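Local atomic coordinates of short afifavidin (Afifella pfennigii, PDB entry 6HDT), a protein that forms a strong non-covalent complex with biotin and 2-iminobiotin, although its exact biological role is still obscure. Residues 22-25 and 29-32; 50-55 and 104-109; 91-94 and 99-102. One frame throughout, in Å; residues are numbered along the deposited sequence. Where two conformers were deposited one is given.

Contact 1: residues 22-25 and 29-32. With BTN (biotin), chain E.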
ATOM      1  N   SER A  22     -13.534  -2.262 -12.693  1.00 18.60           N
ATOM      2  CA  SER A  22     -13.385  -3.605 -12.155  0.50 19.02           C
ATOM      3  C   SER A  22     -12.362  -4.418 -12.928  1.00 18.35           C
ATOM      4  O   SER A  22     -12.150  -4.260 -14.147  1.00 21.16           O
ATOM      5  CB  SER A  22     -14.725  -4.343 -11.993  0.50 21.27           C
ATOM      6  OG  SER A  22     -15.354  -4.570 -13.231  0.50 26.95           O
ATOM      7  N   TRP A  23     -11.697  -5.263 -12.169  1.00 17.70           N
ATOM      8  CA  TRP A  23     -10.494  -5.929 -12.581  1.00 18.11           C
ATOM      9  C   TRP A  23     -10.489  -7.387 -12.148  1.00 17.98           C
ATOM     10  O   TRP A  23     -11.096  -7.735 -11.135  1.00 21.27           O
ATOM     11  CB  TRP A  23      -9.280  -5.221 -11.946  1.00 18.15           C
ATOM     12  CG  TRP A  23      -9.256  -3.749 -12.153  1.00 18.61           C
ATOM     13  CD1 TRP A  23      -9.926  -2.828 -11.430  1.00 20.19           C
ATOM     14  CD2 TRP A  23      -8.555  -3.024 -13.193  1.00 17.32           C
ATOM     15  NE1 TRP A  23      -9.674  -1.569 -11.920  1.00 20.93           N
ATOM     16  CE2 TRP A  23      -8.840  -1.662 -13.006  1.00 18.89           C
ATOM     17  CE3 TRP A  23      -7.699  -3.396 -14.236  1.00 18.00           C
ATOM     18  CZ2 TRP A  23      -8.326  -0.660 -13.840  1.00 21.45           C
ATOM     19  CZ3 TRP A  23      -7.187  -2.389 -15.069  1.00 19.83           C
ATOM     20  CH2 TRP A  23      -7.499  -1.051 -14.862  1.00 19.79           C
ATOM     21  N   VAL A  24      -9.724  -8.184 -12.892  1.00 19.15           N
ATOM     22  CA  VAL A  24      -9.451  -9.588 -12.625  1.00 19.21           C
ATOM     23  C   VAL A  24      -7.954  -9.881 -12.819  1.00 20.04           C
ATOM     24  O   VAL A  24      -7.291  -9.379 -13.739  1.00 20.02           O
ATOM     25  CB  VAL A  24     -10.327 -10.535 -13.471  1.00 19.13           C
ATOM     26  CG1 VAL A  24      -9.939 -10.504 -14.942  1.00 20.67           C
ATOM     27  CG2 VAL A  24     -10.225 -11.956 -12.978  1.00 23.31           C
ATOM     28  N   ASN A  25      -7.381 -10.653 -11.902  1.00 21.83           N
ATOM     29  CA  ASN A  25      -5.999 -11.067 -12.100  1.00 20.72           C
ATOM     30  C   ASN A  25      -5.911 -12.472 -12.708  1.00 19.94           C
ATOM     31  O   ASN A  25      -6.930 -13.069 -13.048  1.00 27.24           O
ATOM     32  CB  ASN A  25      -5.145 -10.860 -10.847  1.00 19.79           C
ATOM     33  CG  ASN A  25      -5.360 -11.923  -9.807  1.00 19.67           C
ATOM     34  OD1 ASN A  25      -5.920 -12.964 -10.087  1.00 20.65           O
ATOM     35  ND2 ASN A  25      -4.896 -11.664  -8.595  1.00 21.38           N
ATOM     36  N   SER A  29      -8.781 -13.653  -9.084  1.00 17.35           N
ATOM     37  CA  SER A  29      -9.159 -12.705  -8.025  1.00 17.37           C
ATOM     38  C   SER A  29      -9.690 -11.454  -8.734  1.00 18.06           C
ATOM     39  O   SER A  29      -9.290 -11.139  -9.875  1.00 22.74           O
ATOM     40  CB  SER A  29      -8.017 -12.400  -7.054  1.00 19.27           C
ATOM     41  OG  SER A  29      -7.587 -13.609  -6.432  1.00 19.73           O
ATOM     42  N   THR A  30     -10.660 -10.821  -8.093  1.00 20.63           N
ATOM     43  CA  THR A  30     -11.268  -9.622  -8.637  1.00 21.20           C
ATOM     44  C   THR A  30     -11.134  -8.476  -7.647  1.00 20.10           C
ATOM     45  O   THR A  30     -11.046  -8.649  -6.383  1.00 19.13           O
ATOM     46  CB  THR A  30     -12.761  -9.829  -8.994  1.00 25.98           C
ATOM     47  OG1 THR A  30     -13.470 -10.367  -7.878  1.00 27.74           O
ATOM     48  CG2 THR A  30     -12.908 -10.790 -10.176  1.00 28.25           C
ATOM     49  N   MET A  31     -11.143  -7.284  -8.206  1.00 19.88           N
ATOM     50  CA  MET A  31     -11.230  -6.116  -7.376  1.00 17.87           C
ATOM     51  C   MET A  31     -11.934  -5.019  -8.115  1.00 17.82           C
ATOM     52  O   MET A  31     -11.924  -4.978  -9.358  1.00 20.41           O
ATOM     53  CB  MET A  31      -9.835  -5.691  -6.924  1.00 17.67           C
ATOM     54  CG  MET A  31      -8.940  -5.180  -8.033  1.00 18.08           C
ATOM     55  SD  MET A  31      -7.382  -4.487  -7.438  1.00 20.28           S
ATOM     56  CE  MET A  31      -6.739  -4.048  -9.055  1.00 19.23           C
ATOM     57  N   THR A  32     -12.489  -4.106  -7.340  1.00 18.02           N
ATOM     58  CA  THR A  32     -12.988  -2.870  -7.884  1.00 17.69           C
ATOM     59  C   THR A  32     -12.201  -1.713  -7.276  1.00 18.87           C
ATOM     60  O   THR A  32     -11.940  -1.676  -6.076  1.00 23.33           O
ATOM     61  CB  THR A  32     -14.513  -2.717  -7.663  1.00 21.72           C
ATOM     62  OG1 THR A  32     -15.221  -3.742  -8.364  1.00 22.05           O
ATOM     63  CG2 THR A  32     -14.998  -1.353  -8.121  1.00 21.24           C
TER
HETATM   64  C11 BTN E 201      -4.016 -15.064   3.297  1.00 23.01           C
HETATM   65  O11 BTN E 201      -3.236 -14.772   4.224  1.00 25.42           O
HETATM   66  O12 BTN E 201      -3.994 -16.189   2.742  1.00 20.06           O
HETATM   67  C10 BTN E 201      -4.994 -13.993   2.846  1.00 21.42           C
HETATM   68  C9  BTN E 201      -5.303 -14.061   1.351  1.00 21.76           C
HETATM   69  C8  BTN E 201      -4.110 -13.638   0.489  1.00 20.34           C
HETATM   70  C7  BTN E 201      -4.349 -13.787  -1.012  1.00 21.27           C
HETATM   71  C2  BTN E 201      -3.111 -13.326  -1.774  1.00 18.21           C
HETATM   72  S1  BTN E 201      -2.873 -11.560  -1.844  1.00 17.34           S
HETATM   73  C6  BTN E 201      -1.676 -11.716  -3.138  1.00 16.12           C
HETATM   74  C5  BTN E 201      -2.190 -12.835  -4.025  1.00 16.64           C
HETATM   75  N1  BTN E 201      -3.057 -12.360  -5.067  1.00 17.97           N
HETATM   76  C3  BTN E 201      -4.325 -12.761  -4.994  1.00 15.79           C
HETATM   77  O3  BTN E 201      -5.203 -12.472  -5.825  1.00 17.87           O
HETATM   78  N2  BTN E 201      -4.454 -13.527  -3.880  1.00 16.19           N
HETATM   79  C4  BTN E 201      -3.160 -13.732  -3.246  1.00 15.39           C
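Asn25 and Ser29 face each other across the turn and both grip the ureido oxygen of biotin. Asn25 ND2 gives a hydrogen bond of 2.9 Å to BTN O3, and Ser29 OG reaches the same O3 at 2.7 Å; Tyr45 OH, also bonded to biotin, is a neighbour of Asn25. The hydroxyl of Ser29 has a second partner in the backbone N of Asn48. At the other end of the amide, Asn25 OD1 accepts from Ser29 N at 3.1 Å, the donor standing 53° out of the carbonyl plane, and from Asp27 N within the turn. With CG lodged between the backbone N and the carbonyl carbon (chi1 78°), the amide lies across the turn and serves protein and ligand at once. Were the amide cut back to an alanine, BTN O3 would probably lose one of its donors, and Ser29 N and Asp27 N the side-chain acceptor they share.

This turn joins the first two antiparallel strands of the avidin beta barrel. Asn25 N bonds to Ser29 O at 2.8 Å. Farther along, Trp23 and Met31 form a hydrogen-bonded pair, Trp23 N to Met31 O at 2.8 Å and Met31 N to Trp23 O at 3.0 Å. Their side chains enter the barrel together, Trp23 CB lying 3.9 Å from Met31 CG. The indole NE1 is taken up by Ser21 OG, while Val24 CG2 and Thr30 CG2 touch on the outer face.

Contact 2: residues 50-55 and 104-109. With BTN (biotin), chain E.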
ATOM      1  N   PRO A  50      -5.806 -20.085  -5.406  1.00 24.12           N
ATOM      2  CA  PRO A  50      -5.640 -21.327  -4.633  1.00 25.58           C
ATOM      3  C   PRO A  50      -4.430 -21.291  -3.681  1.00 27.18           C
ATOM      4  O   PRO A  50      -3.452 -20.610  -3.956  1.00 25.92           O
ATOM      5  CB  PRO A  50      -5.477 -22.415  -5.707  1.00 28.95           C
ATOM      6  CG  PRO A  50      -5.366 -21.702  -7.034  1.00 29.96           C
ATOM      7  CD  PRO A  50      -5.487 -20.232  -6.843  1.00 24.04           C
ATOM      8  N   GLY A  51      -4.500 -22.015  -2.572  1.00 27.09           N
ATOM      9  CA  GLY A  51      -3.363 -22.097  -1.629  1.00 28.24           C
ATOM     10  C   GLY A  51      -3.245 -20.931  -0.669  1.00 24.14           C
ATOM     11  O   GLY A  51      -2.251 -20.807   0.048  1.00 28.86           O
ATOM     12  N   PHE A  52      -4.263 -20.078  -0.666  1.00 21.69           N
ATOM     13  CA  PHE A  52      -4.429 -18.996   0.263  1.00 21.42           C
ATOM     14  C   PHE A  52      -5.806 -19.141   0.920  1.00 23.31           C
ATOM     15  O   PHE A  52      -6.744 -19.764   0.360  1.00 24.85           O
ATOM     16  CB  PHE A  52      -4.377 -17.655  -0.477  1.00 22.87           C
ATOM     17  CG  PHE A  52      -3.044 -17.355  -1.105  1.00 23.55           C
ATOM     18  CD1 PHE A  52      -2.029 -16.752  -0.377  1.00 27.81           C
ATOM     19  CD2 PHE A  52      -2.808 -17.681  -2.428  1.00 23.15           C
ATOM     20  CE1 PHE A  52      -0.805 -16.479  -0.966  1.00 24.49           C
ATOM     21  CE2 PHE A  52      -1.583 -17.410  -3.031  1.00 26.44           C
ATOM     22  CZ  PHE A  52      -0.587 -16.803  -2.310  1.00 26.19           C
ATOM     23  N   GLY A  53      -5.926 -18.555   2.108  1.00 22.38           N
ATOM     24  CA  GLY A  53      -7.205 -18.447   2.785  1.00 23.97           C
ATOM     25  C   GLY A  53      -7.988 -17.213   2.390  1.00 23.89           C
ATOM     26  O   GLY A  53      -7.626 -16.514   1.412  1.00 24.67           O
ATOM     27  N   CYS A  54      -9.064 -16.946   3.140  1.00 21.09           N
ATOM     28  CA  CYS A  54      -9.910 -15.732   2.932  1.00 24.01           C
ATOM     29  C   CYS A  54     -10.377 -15.588   1.484  1.00 23.25           C
ATOM     30  O   CYS A  54     -10.281 -14.520   0.861  1.00 25.29           O
ATOM     31  CB  CYS A  54      -9.171 -14.478   3.413  1.00 17.26           C
ATOM     32  SG  CYS A  54      -8.962 -14.518   5.205  1.00 25.00           S
ATOM     33  N   GLN A  55     -10.887 -16.697   0.972  1.00 23.48           N
ATOM     34  CA  GLN A  55     -11.366 -16.770  -0.405  0.50 23.31           C
ATOM     35  C   GLN A  55     -12.841 -16.398  -0.542  1.00 23.58           C
ATOM     36  O   GLN A  55     -13.668 -16.704   0.319  1.00 23.25           O
ATOM     37  CB  GLN A  55     -11.176 -18.176  -0.964  0.50 23.97           C
ATOM     38  CG  GLN A  55      -9.759 -18.493  -1.366  0.50 23.56           C
ATOM     39  CD  GLN A  55      -9.404 -19.912  -1.039  0.50 18.75           C
ATOM     40  OE1 GLN A  55      -9.951 -20.507  -0.111  0.50 19.08           O
ATOM     41  NE2 GLN A  55      -8.474 -20.464  -1.789  0.50 23.38           N
ATOM     42  N   THR A 104       1.605  -5.568 -11.441  1.00 17.33           N
ATOM     43  CA  THR A 104       1.936  -5.303 -10.059  1.00 15.72           C
ATOM     44  C   THR A 104       2.852  -6.354  -9.483  1.00 16.44           C
ATOM     45  O   THR A 104       2.892  -7.493  -9.954  1.00 17.08           O
ATOM     46  CB  THR A 104       0.663  -5.274  -9.161  1.00 19.84           C
ATOM     47  OG1 THR A 104       0.156  -6.611  -8.979  1.00 20.45           O
ATOM     48  CG2 THR A 104      -0.401  -4.381  -9.735  1.00 20.43           C
ATOM     49  N   ASP A 105       3.552  -5.946  -8.426  1.00 14.60           N
ATOM     50  CA  ASP A 105       4.235  -6.863  -7.499  1.00 14.80           C
ATOM     51  C   ASP A 105       3.588  -6.690  -6.132  1.00 14.85           C
ATOM     52  O   ASP A 105       3.071  -5.633  -5.806  1.00 15.36           O
ATOM     53  CB  ASP A 105       5.733  -6.537  -7.374  1.00 15.41           C
ATOM     54  CG  ASP A 105       6.535  -6.847  -8.641  1.00 17.80           C
ATOM     55  OD1 ASP A 105       6.089  -7.692  -9.440  1.00 20.92           O
ATOM     56  OD2 ASP A 105       7.658  -6.303  -8.781  1.00 25.01           O
ATOM     57  N   TRP A 106       3.594  -7.744  -5.334  1.00 15.03           N
ATOM     58  CA  TRP A 106       2.937  -7.658  -4.036  1.00 14.54           C
ATOM     59  C   TRP A 106       3.768  -8.311  -3.009  1.00 15.46           C
ATOM     60  O   TRP A 106       4.564  -9.204  -3.315  1.00 16.51           O
ATOM     61  CB  TRP A 106       1.536  -8.291  -4.047  1.00 14.52           C
ATOM     62  CG  TRP A 106       1.411  -9.722  -4.556  1.00 17.58           C
ATOM     63  CD1 TRP A 106       0.978 -10.113  -5.809  1.00 17.18           C
ATOM     64  CD2 TRP A 106       1.677 -10.943  -3.832  1.00 15.51           C
ATOM     65  NE1 TRP A 106       0.985 -11.469  -5.910  1.00 17.39           N
ATOM     66  CE2 TRP A 106       1.384 -12.012  -4.708  1.00 16.79           C
ATOM     67  CE3 TRP A 106       2.106 -11.245  -2.512  1.00 14.92           C
ATOM     68  CZ2 TRP A 106       1.541 -13.337  -4.350  1.00 17.10           C
ATOM     69  CZ3 TRP A 106       2.251 -12.588  -2.156  1.00 16.68           C
ATOM     70  CH2 TRP A 106       1.970 -13.609  -3.068  1.00 16.88           C
ATOM     71  N   ASN A 107       3.574  -7.816  -1.794  1.00 15.64           N
ATOM     72  CA  ASN A 107       4.138  -8.413  -0.604  1.00 14.10           C
ATOM     73  C   ASN A 107       3.011  -8.718   0.354  1.00 15.95           C
ATOM     74  O   ASN A 107       2.090  -7.939   0.446  1.00 15.12           O
ATOM     75  CB  ASN A 107       5.074  -7.408   0.058  1.00 17.56           C
ATOM     76  CG  ASN A 107       6.376  -7.215  -0.695  1.00 15.81           C
ATOM     77  OD1 ASN A 107       7.038  -8.176  -1.079  1.00 19.97           O
ATOM     78  ND2 ASN A 107       6.733  -5.961  -0.922  1.00 15.23           N
ATOM     79  N   LEU A 108       3.139  -9.811   1.125  1.00 18.13           N
ATOM     80  CA  LEU A 108       2.117 -10.276   2.038  1.00 16.35           C
ATOM     81  C   LEU A 108       2.779 -10.621   3.360  1.00 15.77           C
ATOM     82  O   LEU A 108       3.570 -11.563   3.418  1.00 16.71           O
ATOM     83  CB  LEU A 108       1.484 -11.530   1.475  1.00 17.40           C
ATOM     84  CG  LEU A 108       0.297 -12.209   2.162  1.00 21.35           C
ATOM     85  CD1 LEU A 108      -0.291 -13.183   1.161  1.00 26.49           C
ATOM     86  CD2 LEU A 108       0.651 -12.943   3.452  1.00 21.57           C
ATOM     87  N   ALA A 109       2.472  -9.842   4.383  1.00 15.55           N
ATOM     88  CA  ALA A 109       2.968 -10.074   5.752  1.00 15.25           C
ATOM     89  C   ALA A 109       2.068 -11.050   6.463  1.00 15.85           C
ATOM     90  O   ALA A 109       0.843 -10.864   6.481  1.00 14.72           O
ATOM     91  CB  ALA A 109       3.024  -8.756   6.491  1.00 15.87           C
TER
HETATM   92  C11 BTN E 201      -4.016 -15.064   3.297  1.00 23.01           C
HETATM   93  O11 BTN E 201      -3.236 -14.772   4.224  1.00 25.42           O
HETATM   94  O12 BTN E 201      -3.994 -16.189   2.742  1.00 20.06           O
HETATM   95  C10 BTN E 201      -4.994 -13.993   2.846  1.00 21.42           C
HETATM   96  C9  BTN E 201      -5.303 -14.061   1.351  1.00 21.76           C
HETATM   97  C8  BTN E 201      -4.110 -13.638   0.489  1.00 20.34           C
HETATM   98  C7  BTN E 201      -4.349 -13.787  -1.012  1.00 21.27           C
HETATM   99  C2  BTN E 201      -3.111 -13.326  -1.774  1.00 18.21           C
HETATM  100  S1  BTN E 201      -2.873 -11.560  -1.844  1.00 17.34           S
HETATM  101  C6  BTN E 201      -1.676 -11.716  -3.138  1.00 16.12           C
HETATM  102  C5  BTN E 201      -2.190 -12.835  -4.025  1.00 16.64           C
HETATM  103  N1  BTN E 201      -3.057 -12.360  -5.067  1.00 17.97           N
HETATM  104  C3  BTN E 201      -4.325 -12.761  -4.994  1.00 15.79           C
HETATM  105  O3  BTN E 201      -5.203 -12.472  -5.825  1.00 17.87           O
HETATM  106  N2  BTN E 201      -4.454 -13.527  -3.880  1.00 16.19           N
HETATM  107  C4  BTN E 201      -3.160 -13.732  -3.246  1.00 15.39           C
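Phe52 on the loop meets Leu108 and Trp106 on strand 99-110, and biotin lies among the three. The contact is apolar and its backbones stay well apart: the nearest CA atoms, those of Phe52 and Leu108, are 11.0 Å from each other, so the long side chains do the bridging. Phe52 has the greatest area buried by the opposite segment. Its CE1 lies 4.0 Å from Leu108 CD1, the two side chains running alongside in opposing senses. Its far corner, CZ, comes within 4.2 Å of Trp106 CH2 at the benzo end of the indole.

Each ring also has biotin over a face. BTN C4, at the junction of the bicyclic head, sits 3.9 Å above the plane of the Phe52 ring and over its centre. BTN C6, beside the sulfur, rests 3.4 Å above the Trp106 ring plane, again centrally. Trp106 tucks its CG in over its own main chain (chi1 53°), which turns the broad indole face to the thiophane ring. Its NE1 has a weak hydrogen bond to Asp123 OD1, and Trp89 packs against the same indole. Leu108 holds CG opposite its backbone N (chi1 -176°) and sends CD1 to BTN C8, 3.9 Å away, on the valeryl chain.

Next to Phe52, the backbone N of Gly53 donates to the carboxylate oxygen BTN O12 at 3.1 Å, and Cys54 ties the loop to Cys83 by a disulfide. Indole, phenyl and leucine form an apolar part of the pocket wall, against the rings and tail of the ligand, the loop after strand 40-46 closing over the barrel mouth, as is characteristic of the biotin site in the avidin family.

Contact 3: residues 91-94 and 99-102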
ATOM      1  N   GLY A  91       2.227  -1.019  -8.610  1.00 12.45           N
ATOM      2  CA  GLY A  91       2.372  -1.286 -10.039  1.00 12.37           C
ATOM      3  C   GLY A  91       1.964  -0.125 -10.896  1.00 12.24           C
ATOM      4  O   GLY A  91       1.824   0.992 -10.451  1.00 13.19           O
ATOM      5  N   PHE A  92       1.815  -0.453 -12.178  1.00 14.22           N
ATOM      6  CA  PHE A  92       1.581   0.519 -13.225  1.00 16.80           C
ATOM      7  C   PHE A  92       0.610  -0.006 -14.280  1.00 16.63           C
ATOM      8  O   PHE A  92       0.580  -1.216 -14.602  1.00 18.87           O
ATOM      9  CB  PHE A  92       2.881   0.926 -13.887  1.00 16.83           C
ATOM     10  CG  PHE A  92       3.628  -0.192 -14.543  1.00 22.13           C
ATOM     11  CD1 PHE A  92       4.558  -0.942 -13.817  1.00 20.20           C
ATOM     12  CD2 PHE A  92       3.448  -0.483 -15.900  1.00 22.83           C
ATOM     13  CE1 PHE A  92       5.257  -1.967 -14.423  1.00 18.97           C
ATOM     14  CE2 PHE A  92       4.165  -1.514 -16.511  1.00 20.15           C
ATOM     15  CZ  PHE A  92       5.067  -2.250 -15.777  1.00 25.52           C
ATOM     16  N   ALA A  93      -0.186   0.924 -14.799  1.00 20.59           N
ATOM     17  CA  ALA A  93      -1.180   0.605 -15.796  1.00 21.57           C
ATOM     18  C   ALA A  93      -0.612   0.879 -17.145  1.00 21.14           C
ATOM     19  O   ALA A  93       0.084   1.860 -17.329  1.00 20.56           O
ATOM     20  CB  ALA A  93      -2.444   1.441 -15.609  1.00 18.52           C
ATOM     21  N   GLU A  94      -0.962   0.011 -18.080  1.00 22.38           N
ATOM     22  CA  GLU A  94      -0.708   0.223 -19.535  1.00 24.86           C
ATOM     23  C   GLU A  94      -2.020   0.099 -20.316  1.00 27.26           C
ATOM     24  O   GLU A  94      -2.766  -0.889 -20.121  1.00 24.90           O
ATOM     25  CB  GLU A  94       0.274  -0.823 -20.052  1.00 27.45           C
ATOM     26  CG  GLU A  94       1.629  -0.811 -19.342  1.00 36.65           C
ATOM     27  CD  GLU A  94       2.634  -1.803 -19.918  1.00 45.68           C
ATOM     28  OE1 GLU A  94       3.858  -1.604 -19.710  1.00 48.44           O
ATOM     29  OE2 GLU A  94       2.210  -2.784 -20.574  1.00 52.13           O
ATOM     30  N   ASP A  99      -8.208  -1.690 -24.109  1.00 35.37           N
ATOM     31  CA  ASP A  99      -7.784  -2.543 -22.987  1.00 30.72           C
ATOM     32  C   ASP A  99      -6.888  -1.809 -22.004  1.00 28.37           C
ATOM     33  O   ASP A  99      -6.148  -0.926 -22.367  1.00 29.29           O
ATOM     34  CB  ASP A  99      -7.019  -3.757 -23.500  1.00 33.78           C
ATOM     35  CG  ASP A  99      -7.904  -4.721 -24.269  1.00 44.54           C
ATOM     36  OD1 ASP A  99      -8.776  -5.358 -23.635  1.00 59.15           O
ATOM     37  OD2 ASP A  99      -7.721  -4.848 -25.498  1.00 51.34           O
ATOM     38  N   VAL A 100      -6.941  -2.218 -20.746  1.00 24.07           N
ATOM     39  CA  VAL A 100      -6.018  -1.725 -19.736  1.00 24.87           C
ATOM     40  C   VAL A 100      -5.536  -2.917 -18.891  1.00 20.22           C
ATOM     41  O   VAL A 100      -6.312  -3.783 -18.500  1.00 22.58           O
ATOM     42  CB  VAL A 100      -6.668  -0.646 -18.834  1.00 25.07           C
ATOM     43  CG1 VAL A 100      -5.661  -0.050 -17.844  1.00 20.45           C
ATOM     44  CG2 VAL A 100      -7.297   0.458 -19.696  1.00 27.85           C
ATOM     45  N   THR A 101      -4.238  -2.916 -18.624  1.00 20.11           N
ATOM     46  CA  THR A 101      -3.577  -3.882 -17.763  1.00 20.91           C
ATOM     47  C   THR A 101      -2.843  -3.174 -16.632  1.00 20.59           C
ATOM     48  O   THR A 101      -2.206  -2.162 -16.833  1.00 22.97           O
ATOM     49  CB  THR A 101      -2.555  -4.697 -18.595  1.00 25.16           C
ATOM     50  OG1 THR A 101      -3.256  -5.360 -19.648  1.00 28.28           O
ATOM     51  CG2 THR A 101      -1.858  -5.750 -17.751  1.00 23.59           C
ATOM     52  N   ILE A 102      -2.912  -3.741 -15.428  1.00 16.23           N
ATOM     53  CA  ILE A 102      -2.066  -3.298 -14.324  1.00 18.48           C
ATOM     54  C   ILE A 102      -1.065  -4.403 -14.004  1.00 16.81           C
ATOM     55  O   ILE A 102      -1.457  -5.509 -13.634  1.00 20.70           O
ATOM     56  CB  ILE A 102      -2.827  -3.001 -13.017  1.00 18.78           C
ATOM     57  CG1 ILE A 102      -4.130  -2.218 -13.265  1.00 20.60           C
ATOM     58  CG2 ILE A 102      -1.906  -2.241 -12.066  1.00 16.52           C
ATOM     59  CD1 ILE A 102      -5.003  -2.090 -12.033  1.00 19.06           C
TER
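Glu94 and Thr101 pair through their backbones in both directions. Glu94 N donates to Thr101 O at 2.8 Å, and Thr101 N returns a bond of 2.9 Å to Glu94 O; both are nearly straight, the N-H...O angles being 164° and 170°. Thr101 O is also approached by the CA of Ala93, at 3.1 Å, and Ile102 CA comes 3.4 Å from Phe92 O.

Beyond the backbone, Ala93 CB touches Val100 CG1 at 4.2 Å. A chi1 of -175° swings that methyl to the far side from the N of Val100, where it reaches Ala93 and lies 3.8 Å from Glu94 O. Ile102 CG2 packs on the peptide of Phe92, 3.7 Å from its O.

The two strands form a beta hairpin of the avidin barrel, 82-96 running antiparallel to 99-110. Ala93 and Ile102, a non-hydrogen-bonded pair, face the barrel interior, where Phe14 of helix 7-14 packs on both. Trp23 of strand 20-24 meets Val100 and Ile102. Outside the hairpin, Ala93 O accepts from Asn68 ND2. Strand 117-127 flanks strand 99-110, bonding Val100 to Leu127 and Ile102 to Phe125 through the backbone. Phe92 packs against Gly116 of the second subunit.

How the contacts relate
From the N terminus, contact 1 comes first and closes a short turn between strands 20-24 and 30-35, three residues separating its segments. Contact 2 opens only after it, on the loop following strand 40-46, and closes at strand 99-110, a span of 48 residues. Contact 3, the hairpin of strands 82-96 and 99-110, is nested inside that span and shares strand 99-110 with contact 2. Contacts 1 and 2 do not touch but meet the same biotin, one at its ureido oxygen, the other along its rings and tail. Contacts 1 and 3 join across the barrel interior: Trp23 CZ3 lies 3.6 Å from Ile102 CG1. Contacts 2 and 3 both touch the second subunit.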